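Local coordinates for protein LysR family transcriptional regulator (Vibrio vulnificus, PDB 5B7H) that probably acts as a DNA-binding transcription factor, OxyR2 of the LysR family, of which this chain is the regulatory domain without the DNA-binding part, at residues Val35-Ile38 with Asn39-Pro43; Leu57-Ala60 with Leu61-Gly64; Leu211-Val214 with Val215-Leu218. The protein carries 1 engineered substitution. One frame throughout, in Å; residues are numbered along the deposited sequence. Where two conformers were deposited one is given.

Interaction 1 (Val35-Ile38 with Asn39-Pro43); sequences VQEI and NQRFP
The guanidinium of Arg-41 meets Glu-37 edge-on: OE2 lies in its plane, while the carboxylate itself is turned 78° against it. The ring of Phe-42, one residue on, has Arg-41 CB 3.9 Å above one face, offset toward the rim, and Ile-38 CG2 at its edge, 4.3 Å from Phe-42 CD2. These groups lie on the last turn of helix 27-41 and the residue that follows it; the helix is that of a beta-alpha-beta unit between strands 16-22 and 45-51. In the conformer given, Glu-37 carries CG anti to the backbone N (chi1 -177°) and then bends at chi2, which swings the carboxylate along the helix to the residue four places on. Arg-41 NH2 donates to Glu-37 OE2 at 2.7 Å, nearly straight, on the anti side of the carboxylate; it forms a second salt bridge with Glu-217. Phe-42, the first residue to leave helical geometry, still sends its N to Ile-38 O at 2.8 Å.

On another side of the helix a water joins two amides whose planes stand 81° apart, giving a proton to Gln-36 OE1 at 2.7 Å and accepting one from Asn-39 ND2 at 2.9 Å. Asn-39 ND2 also bonds to the backbone O of Ala-157 of the second subunit, and Val-35 and Ile-38 pack on Asn-158 of that subunit. The chemistry thus divides the turn: the neutral amides face the second subunit, with a water joining them, whereas the charged pair faces helix 205-217, where an arginine between two carboxylates would be expected to offset their mutual repulsion.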
loop_
_atom_site.group_PDB
_atom_site.type_symbol
_atom_site.label_atom_id
_atom_site.label_comp_id
_atom_site.label_asym_id
_atom_site.label_seq_id
_atom_site.Cartn_x
_atom_site.Cartn_y
_atom_site.Cartn_z
ATOM N N VAL A 35 -9.822 0.462 13.407
ATOM C CA VAL A 35 -11.218 0.613 13.000
ATOM C C VAL A 35 -12.095 -0.466 13.645
ATOM O O VAL A 35 -13.199 -0.172 14.112
ATOM C CB VAL A 35 -11.321 0.616 11.462
ATOM C CG1 VAL A 35 -12.778 0.333 10.977
ATOM C CG2 VAL A 35 -10.764 1.925 10.887
ATOM N N GLN A 36 -11.640 -1.731 13.682
ATOM C CA GLN A 36 -12.486 -2.716 14.339
ATOM C C GLN A 36 -12.688 -2.409 15.820
ATOM O O GLN A 36 -13.771 -2.643 16.362
ATOM C CB GLN A 36 -11.871 -4.085 14.196
ATOM C CG GLN A 36 -11.817 -4.565 12.756
ATOM C CD GLN A 36 -13.191 -4.525 12.086
ATOM O OE1 GLN A 36 -14.132 -5.178 12.530
ATOM N NE2 GLN A 36 -13.301 -3.773 10.980
ATOM N N GLU A 37 -11.656 -1.887 16.488
ATOM C CA GLU A 37 -11.805 -1.583 17.901
ATOM C C GLU A 37 -12.740 -0.394 18.122
ATOM O O GLU A 37 -13.615 -0.448 18.986
ATOM C CB GLU A 37 -10.435 -1.324 18.518
ATOM C CG GLU A 37 -10.467 -1.075 20.004
ATOM C CD GLU A 37 -10.589 -2.344 20.838
ATOM O OE1 GLU A 37 -11.049 -3.395 20.328
ATOM O OE2 GLU A 37 -10.222 -2.273 22.030
ATOM N N ILE A 38 -12.575 0.688 17.351
ATOM C CA ILE A 38 -13.466 1.835 17.551
ATOM C C ILE A 38 -14.901 1.558 17.115
ATOM O O ILE A 38 -15.851 2.112 17.721
ATOM C CB ILE A 38 -12.932 3.132 16.955
ATOM C CG1 ILE A 38 -12.915 3.055 15.451
ATOM C CG2 ILE A 38 -11.541 3.492 17.560
ATOM C CD1 ILE A 38 -12.716 4.485 14.884
ATOM N N ASN A 39 -15.107 0.664 16.133
ATOM C CA ASN A 39 -16.470 0.340 15.728
ATOM C C ASN A 39 -17.280 -0.142 16.925
ATOM O O ASN A 39 -18.469 0.175 17.055
ATOM C CB ASN A 39 -16.442 -0.737 14.651
ATOM C CG ASN A 39 -16.214 -0.181 13.252
ATOM O OD1 ASN A 39 -16.186 1.025 13.029
ATOM N ND2 ASN A 39 -16.048 -1.101 12.303
ATOM N N GLN A 40 -16.648 -0.919 17.801
ATOM C CA GLN A 40 -17.330 -1.464 18.962
ATOM C C GLN A 40 -17.287 -0.504 20.145
ATOM O O GLN A 40 -18.323 -0.226 20.777
ATOM C CB GLN A 40 -16.659 -2.773 19.326
ATOM C CG GLN A 40 -17.370 -3.395 20.540
ATOM C CD GLN A 40 -16.762 -4.683 20.953
ATOM O OE1 GLN A 40 -15.576 -4.746 21.269
ATOM N NE2 GLN A 40 -17.572 -5.732 20.976
ATOM N N ARG A 41 -16.108 0.054 20.441
ATOM C CA ARG A 41 -15.938 0.800 21.677
ATOM C C ARG A 41 -16.423 2.239 21.567
ATOM O O ARG A 41 -16.872 2.819 22.577
ATOM C CB ARG A 41 -14.475 0.732 22.107
ATOM C CG ARG A 41 -14.069 -0.686 22.503
ATOM C CD ARG A 41 -12.592 -0.761 22.886
ATOM N NE ARG A 41 -12.212 0.301 23.814
ATOM C CZ ARG A 41 -10.975 0.484 24.271
ATOM N NH1 ARG A 41 -10.722 1.478 25.129
ATOM N NH2 ARG A 41 -9.998 -0.314 23.861
ATOM N N PHE A 42 -16.338 2.836 20.386
ATOM C CA PHE A 42 -16.727 4.226 20.169
ATOM C C PHE A 42 -17.515 4.283 18.873
ATOM O O PHE A 42 -17.057 4.825 17.864
ATOM C CB PHE A 42 -15.496 5.138 20.114
ATOM C CG PHE A 42 -14.629 5.031 21.334
ATOM C CD1 PHE A 42 -15.078 5.519 22.550
ATOM C CD2 PHE A 42 -13.391 4.422 21.286
ATOM C CE1 PHE A 42 -14.298 5.407 23.702
ATOM C CE2 PHE A 42 -12.595 4.318 22.437
ATOM C CZ PHE A 42 -13.055 4.803 23.639
ATOM N N PRO A 43 -18.732 3.753 18.875
ATOM C CA PRO A 43 -19.439 3.523 17.615
ATOM C C PRO A 43 -19.915 4.784 16.932
ATOM O O PRO A 43 -20.324 4.696 15.762
ATOM C CB PRO A 43 -20.618 2.628 18.034
ATOM C CG PRO A 43 -20.765 2.863 19.499
ATOM C CD PRO A 43 -19.410 3.181 20.041
HETATM O O HOH W 1 -16.489 -3.930 12.909
#

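Interaction 2 (Leu57-Ala60 with Leu61-Gly64); sequences LLTA and LRHG
A chi1 of -60° on Thr-59 sets CG2 anti to the backbone N and turns it toward the ring of His-63, which comes to lie alongside. The result is a CH-pi contact at the C-terminal end of helix 54-62, which closes in a Schellman motif with Gly-64 at positive phi (73°). Thr-59 CG2 sits 4.0 Å from the centroid of the His-63 ring and 17° off its normal, so the methyl lies over a face. The same torsion keeps OG1 beside the backbone N, where it bonds back to the O of Thr-55.

Arg-62, in the conformer given, bends at chi3 and folds back over the preceding turn; Thr-59 CA lies 3.5 Å above the plane of the Arg-62 guanidinium, toward its rim. The buried flank is apolar: Leu-58 CD2 and Leu-61 CD2 are 4.5 Å apart, and both leucines rest on Leu-69 of strand 68-73. His-63 N keeps the regular bond to Thr-59 O at 2.9 Å. Beyond it the pattern tightens, and Leu-61 O, which also accepts from Arg-199 NH1, receives Gly-64 N at 3.1 Å.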
loop_
_atom_site.group_PDB
_atom_site.type_symbol
_atom_site.label_atom_id
_atom_site.label_comp_id
_atom_site.label_asym_id
_atom_site.label_seq_id
_atom_site.Cartn_x
_atom_site.Cartn_y
_atom_site.Cartn_z
ATOM N N LEU A 57 2.143 14.958 5.862
ATOM C CA LEU A 57 1.155 14.881 6.936
ATOM C C LEU A 57 1.351 16.012 7.929
ATOM O O LEU A 57 0.365 16.572 8.432
ATOM C CB LEU A 57 1.259 13.546 7.680
ATOM C CG LEU A 57 0.834 12.295 6.892
ATOM C CD1 LEU A 57 1.120 11.036 7.723
ATOM C CD2 LEU A 57 -0.650 12.414 6.530
ATOM N N LEU A 58 2.607 16.325 8.253
ATOM C CA LEU A 58 2.855 17.418 9.203
ATOM C C LEU A 58 2.350 18.763 8.648
ATOM O O LEU A 58 1.780 19.585 9.390
ATOM C CB LEU A 58 4.355 17.462 9.576
ATOM C CG LEU A 58 4.723 16.352 10.596
ATOM C CD1 LEU A 58 6.257 16.212 10.604
ATOM C CD2 LEU A 58 4.168 16.675 12.005
ATOM N N THR A 59 2.558 19.023 7.351
ATOM C CA THR A 59 2.019 20.254 6.766
ATOM C C THR A 59 0.493 20.292 6.868
ATOM O O THR A 59 -0.089 21.302 7.295
ATOM C CB THR A 59 2.449 20.294 5.316
ATOM O OG1 THR A 59 3.891 20.277 5.262
ATOM C CG2 THR A 59 1.883 21.542 4.621
ATOM N N ALA A 60 -0.168 19.163 6.562
ATOM C CA ALA A 60 -1.617 19.135 6.677
ATOM C C ALA A 60 -2.068 19.333 8.118
ATOM O O ALA A 60 -3.053 20.051 8.374
ATOM C CB ALA A 60 -2.120 17.782 6.169
ATOM N N LEU A 61 -1.324 18.761 9.085
ATOM C CA LEU A 61 -1.675 18.965 10.475
ATOM C C LEU A 61 -1.515 20.428 10.874
ATOM O O LEU A 61 -2.399 20.985 11.540
ATOM C CB LEU A 61 -0.772 18.083 11.350
ATOM C CG LEU A 61 -1.061 18.169 12.861
ATOM C CD1 LEU A 61 -2.474 17.654 13.239
ATOM C CD2 LEU A 61 0.093 17.493 13.663
ATOM N N ARG A 62 -0.382 21.046 10.503
ATOM C CA ARG A 62 -0.161 22.461 10.815
ATOM C C ARG A 62 -1.299 23.293 10.266
ATOM O O ARG A 62 -1.812 24.211 10.947
ATOM C CB ARG A 62 1.134 22.896 10.134
ATOM C CG ARG A 62 2.363 22.529 10.952
ATOM C CD ARG A 62 3.639 23.305 10.534
ATOM N NE ARG A 62 3.948 23.290 9.107
ATOM C CZ ARG A 62 4.578 22.301 8.456
ATOM N NH1 ARG A 62 5.010 21.208 9.092
ATOM N NH2 ARG A 62 4.793 22.420 7.156
ATOM N N HIS A 63 -1.712 22.971 9.035
ATOM C CA HIS A 63 -2.713 23.759 8.312
ATOM C C HIS A 63 -4.144 23.430 8.744
ATOM O O HIS A 63 -5.097 23.946 8.158
ATOM C CB HIS A 63 -2.545 23.508 6.817
ATOM C CG HIS A 63 -1.317 24.156 6.228
ATOM N ND1 HIS A 63 -1.108 24.244 4.872
ATOM C CD2 HIS A 63 -0.250 24.757 6.803
ATOM C CE1 HIS A 63 0.025 24.884 4.633
ATOM N NE2 HIS A 63 0.564 25.215 5.790
ATOM N N GLY A 64 -4.329 22.547 9.727
ATOM C CA GLY A 64 -5.648 22.256 10.232
ATOM C C GLY A 64 -6.493 21.440 9.288
ATOM O O GLY A 64 -7.712 21.352 9.476
#

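Interaction 3 (Leu211-Val214 with Val215-Leu218)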
loop_
_atom_site.group_PDB
_atom_site.type_symbol
_atom_site.label_atom_id
_atom_site.label_comp_id
_atom_site.label_asym_id
_atom_site.label_seq_id
_atom_site.Cartn_x
_atom_site.Cartn_y
_atom_site.Cartn_z
ATOM N N LEU A 211 -7.883 8.088 22.216
ATOM C CA LEU A 211 -7.431 7.370 21.056
ATOM C C LEU A 211 -6.056 6.771 21.307
ATOM O O LEU A 211 -5.785 5.659 20.869
ATOM C CB LEU A 211 -7.392 8.345 19.869
ATOM C CG LEU A 211 -7.199 7.661 18.541
ATOM C CD1 LEU A 211 -8.341 6.673 18.286
ATOM C CD2 LEU A 211 -7.145 8.762 17.434
ATOM N N ALA A 212 -5.158 7.521 21.963
ATOM C CA ALA A 212 -3.816 7.016 22.234
ATOM C C ALA A 212 -3.878 5.749 23.090
ATOM O O ALA A 212 -3.134 4.792 22.819
ATOM C CB ALA A 212 -2.992 8.099 22.966
ATOM N N GLU A 213 -4.797 5.709 24.073
ATOM C CA GLU A 213 -4.960 4.502 24.892
ATOM C C GLU A 213 -5.374 3.312 24.042
ATOM O O GLU A 213 -4.842 2.194 24.203
ATOM C CB GLU A 213 -6.015 4.739 25.967
ATOM C CG GLU A 213 -5.685 5.907 26.892
ATOM C CD GLU A 213 -4.458 5.654 27.741
ATOM O OE1 GLU A 213 -3.984 4.493 27.793
ATOM O OE2 GLU A 213 -3.965 6.627 28.358
ATOM N N VAL A 214 -6.320 3.536 23.122
ATOM C CA VAL A 214 -6.778 2.458 22.238
ATOM C C VAL A 214 -5.640 1.929 21.368
ATOM O O VAL A 214 -5.403 0.717 21.267
ATOM C CB VAL A 214 -7.943 2.961 21.360
ATOM C CG1 VAL A 214 -8.294 1.884 20.340
ATOM C CG2 VAL A 214 -9.173 3.267 22.213
ATOM N N VAL A 215 -4.867 2.836 20.768
ATOM C CA VAL A 215 -3.784 2.423 19.896
ATOM C C VAL A 215 -2.718 1.695 20.689
ATOM O O VAL A 215 -2.181 0.685 20.232
ATOM C CB VAL A 215 -3.208 3.647 19.162
ATOM C CG1 VAL A 215 -1.965 3.258 18.352
ATOM C CG2 VAL A 215 -4.274 4.243 18.270
ATOM N N SER A 216 -2.415 2.183 21.904
ATOM C CA SER A 216 -1.416 1.511 22.729
ATOM C C SER A 216 -1.779 0.046 22.966
ATOM O O SER A 216 -0.888 -0.813 23.019
ATOM C CB SER A 216 -1.257 2.283 24.044
ATOM O OG SER A 216 -2.234 1.909 25.002
ATOM N N GLU A 217 -3.079 -0.261 23.049
ATOM C CA GLU A 217 -3.495 -1.651 23.269
ATOM C C GLU A 217 -3.341 -2.529 22.023
ATOM O O GLU A 217 -3.326 -3.763 22.144
ATOM C CB GLU A 217 -4.937 -1.679 23.805
ATOM C CG GLU A 217 -5.089 -1.060 25.198
ATOM C CD GLU A 217 -6.503 -0.493 25.466
ATOM O OE1 GLU A 217 -7.446 -0.808 24.698
ATOM O OE2 GLU A 217 -6.673 0.283 26.442
ATOM N N LEU A 218 -3.175 -1.941 20.852
ATOM C CA LEU A 218 -2.980 -2.689 19.614
ATOM C C LEU A 218 -1.524 -2.960 19.284
ATOM O O LEU A 218 -1.247 -3.635 18.287
ATOM C CB LEU A 218 -3.565 -1.883 18.443
ATOM C CG LEU A 218 -5.057 -1.601 18.644
ATOM C CD1 LEU A 218 -5.525 -0.620 17.621
ATOM C CD2 LEU A 218 -5.866 -2.891 18.573
#
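Ser-216 folds its hydroxyl back over the backbone of Glu-213: in the conformer given, OG donates to Glu-213 O at 2.7 Å. A chi1 of 84° places OG between the backbone N and the carbonyl carbon, the position from which it can turn back to the carbonyl three residues earlier. The approach is well off the C=O direction, with an angle of 122° at the oxygen. Glu-213 O is shared, for Glu-217 N reaches it from the same face of the carbonyl plane at 3.2 Å. This is a plain instance of a helical carbonyl that serves the main chain and a serine at once.

Glu-217 also lays its side chain across that oxygen, with CG 3.4 Å from Glu-213 O. The two carboxylates end near each other, Glu-213 OE1 being 5.2 Å from Glu-217 OE2. Each has a positive partner elsewhere, Arg-83 for Glu-213 and Arg-41 for Glu-217, which should temper any repulsion. Farther round the helix, the methyl CG2 of Val-215 rests 3.3 Å from Leu-211 O. Toward the chain terminus the bonding shifts to shorter loops: the bonds that Val-214 O receives from Glu-217 N and Leu-218 N are weak, whereas Leu-218 N makes a closer bond to Val-215 O at 2.9 Å.

Most of these residues lie on helix 205-217, near the C-terminus of the LysR regulatory domain, and they are wedged among three elements. Ala-212, Val-215 and Ser-216 pack on Val-85 of strand 81-95, and Leu-211 lies on Leu-18 and Leu-20 of strand 16-22. Val-214 and Leu-218 complete the setting by packing on Leu-34 and Leu-30 of helix 27-41.

In the fold
Interactions 1 and 3 form one joint, their centres about 12 Å apart, where the C-terminal halves of helices 27-41 and 205-217 pack together. Arg-41 NH2 forms a salt bridge with Glu-217 OE1 at 2.7 Å, and beside it Phe-42 CE2 packs on Val-214 CG2 at 3.6 Å. Glu-37 OE2 and Glu-217 OE1, 4.1 Å apart, share that arginine. Interaction 2 stands apart on helix 54-62, with nearest atoms about 15 Å from interaction 1 and about 11 Å from interaction 3; it rests on strand 68-73, in the same sheet as strands 16-22 and 81-95 under interaction 3. Interaction 1 alone of the three touches the second subunit, so helix 27-41 meets both that subunit and helix 205-217.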